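Local coordinates for CysQ, sulfite synthesis pathway protein (Bacteroides thetaiotaomicron VPI-5482, PDB 3B8B), which probably hydrolyses adenosine 3',5'-bisphosphate to AMP and phosphate with the help of magnesium, as a bacterial member of the inositol monophosphatase family, at residues A[123-127]-A[247-251]. Numbering follows the deposited sequence.
Sequences NIALV and WDTAA
A125 sets its methyl against that of A250, CB to CB at 3.4 Å, the two pressed closer than carbons normally rest. The same A125 CB lies 3.5 Å from the backbone N of A251, so a single carbon meets two successive helix residues, A250 and A251. A251 answers with its own methyl, laid over the face of the peptide between I124 and A125, its CB 3.4 Å from the O of I124. Alanine suits all three positions: with nothing beyond CB, strand 121-128 and helix 246-258 can approach until the axes of 123-127 and 247-251 are 6.6 Å apart, at an angle of 68°. V127 adds a looser branch, its CG2 4.4 Å from A250 CB, while I124 turns to the other face of the sheet, against helix 20-43.

Toward W247 and D248 the contact becomes polar. The CB of N123 passes the O of W247 at 3.7 Å. With CG beside the backbone N (chi1 -59°), the amide of N123 is carried to where OD1 lies 4.3 Å from D248 O and shares a water with it. That amide has work at both ends: ND2 bonds to T121 OG1, whereas OD1 accepts from S224 OG and from the water 2.9 Å away, which also donates weakly to the O of D248. Asparagine fits here because one flat group supplies both donor and acceptor.

The D248 carboxylate lies beside D105 and D108, all three predicted magnesium ligands. Small apolar methyls thus bring the helix close to the sheet, and a weak water link joins N123 to the D248 carbonyl, in the segment that bears the predicted metal ligand.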
loop_
_atom_site.group_PDB
_atom_site.type_symbol
_atom_site.label_atom_id
_atom_site.label_comp_id
_atom_site.label_asym_id
_atom_site.label_seq_id
_atom_site.Cartn_x
_atom_site.Cartn_y
_atom_site.Cartn_z
ATOM N N ASN A 123 -3.619 -0.027 -3.934
ATOM C CA ASN A 123 -2.374 0.699 -3.644
ATOM C C ASN A 123 -2.086 1.734 -4.735
ATOM O O ASN A 123 -1.948 1.367 -5.908
ATOM C CB ASN A 123 -1.164 -0.240 -3.525
ATOM C CG ASN A 123 -1.349 -1.259 -2.429
ATOM O OD1 ASN A 123 -0.866 -1.065 -1.330
ATOM N ND2 ASN A 123 -2.117 -2.325 -2.728
ATOM N N ILE A 124 -2.046 3.009 -4.347
ATOM C CA ILE A 124 -1.740 4.131 -5.276
ATOM C C ILE A 124 -0.675 5.043 -4.655
ATOM O O ILE A 124 -0.864 5.549 -3.553
ATOM C CB ILE A 124 -2.990 4.937 -5.624
ATOM C CG1 ILE A 124 -4.028 4.051 -6.334
ATOM C CG2 ILE A 124 -2.609 6.134 -6.543
ATOM C CD1 ILE A 124 -5.369 4.789 -6.547
ATOM N N ALA A 125 0.458 5.198 -5.343
ATOM C CA ALA A 125 1.525 6.078 -4.919
ATOM C C ALA A 125 1.853 7.084 -6.012
ATOM O O ALA A 125 1.851 6.723 -7.209
ATOM C CB ALA A 125 2.803 5.261 -4.615
ATOM N N LEU A 126 2.198 8.288 -5.584
ATOM C CA LEU A 126 2.874 9.260 -6.458
ATOM C C LEU A 126 4.341 9.201 -6.076
ATOM O O LEU A 126 4.700 9.380 -4.895
ATOM C CB LEU A 126 2.346 10.689 -6.293
ATOM C CG LEU A 126 2.799 11.642 -7.402
ATOM C CD1 LEU A 126 2.203 11.234 -8.749
ATOM C CD2 LEU A 126 2.439 13.074 -7.012
ATOM N N VAL A 127 5.159 8.956 -7.085
ATOM C CA VAL A 127 6.622 8.850 -6.952
ATOM C C VAL A 127 7.263 10.032 -7.698
ATOM O O VAL A 127 6.874 10.336 -8.832
ATOM C CB VAL A 127 7.111 7.512 -7.503
ATOM C CG1 VAL A 127 8.646 7.498 -7.665
ATOM C CG2 VAL A 127 6.635 6.345 -6.590
ATOM N N TRP A 247 5.014 -1.604 -7.087
ATOM C CA TRP A 247 3.629 -1.170 -6.890
ATOM C C TRP A 247 2.984 -1.703 -5.622
ATOM O O TRP A 247 1.965 -1.177 -5.183
ATOM C CB TRP A 247 2.759 -1.481 -8.120
ATOM C CG TRP A 247 2.915 -2.784 -8.753
ATOM C CD1 TRP A 247 2.649 -4.034 -8.222
ATOM C CD2 TRP A 247 3.365 -3.002 -10.080
ATOM N NE1 TRP A 247 2.932 -5.002 -9.170
ATOM C CE2 TRP A 247 3.358 -4.390 -10.312
ATOM C CE3 TRP A 247 3.759 -2.148 -11.109
ATOM C CZ2 TRP A 247 3.752 -4.937 -11.532
ATOM C CZ3 TRP A 247 4.153 -2.696 -12.319
ATOM C CH2 TRP A 247 4.151 -4.075 -12.510
ATOM N N ASP A 248 3.557 -2.744 -5.001
ATOM C CA ASP A 248 3.023 -3.210 -3.742
ATOM C C ASP A 248 3.613 -2.559 -2.503
ATOM O O ASP A 248 3.100 -2.752 -1.411
ATOM C CB ASP A 248 3.066 -4.708 -3.708
ATOM C CG ASP A 248 2.151 -5.284 -4.766
ATOM O OD1 ASP A 248 1.036 -4.689 -4.972
ATOM O OD2 ASP A 248 2.536 -6.231 -5.435
ATOM N N THR A 249 4.712 -1.827 -2.684
ATOM C CA THR A 249 5.312 -1.121 -1.573
ATOM C C THR A 249 5.217 0.408 -1.632
ATOM O O THR A 249 5.286 1.058 -0.592
ATOM C CB THR A 249 6.800 -1.492 -1.380
ATOM O OG1 THR A 249 7.570 -1.147 -2.519
ATOM C CG2 THR A 249 6.954 -3.020 -1.067
ATOM N N ALA A 250 5.110 0.977 -2.829
ATOM C CA ALA A 250 5.267 2.411 -2.981
ATOM C C ALA A 250 4.274 3.199 -2.123
ATOM O O ALA A 250 4.662 4.139 -1.414
ATOM C CB ALA A 250 5.156 2.807 -4.482
ATOM N N ALA A 251 3.003 2.824 -2.181
ATOM C CA ALA A 251 1.997 3.559 -1.432
ATOM C C ALA A 251 2.265 3.489 0.076
ATOM O O ALA A 251 2.272 4.514 0.767
ATOM C CB ALA A 251 0.575 3.045 -1.776
HETATM O O HOH W 1 1.838 -0.240 -0.763
#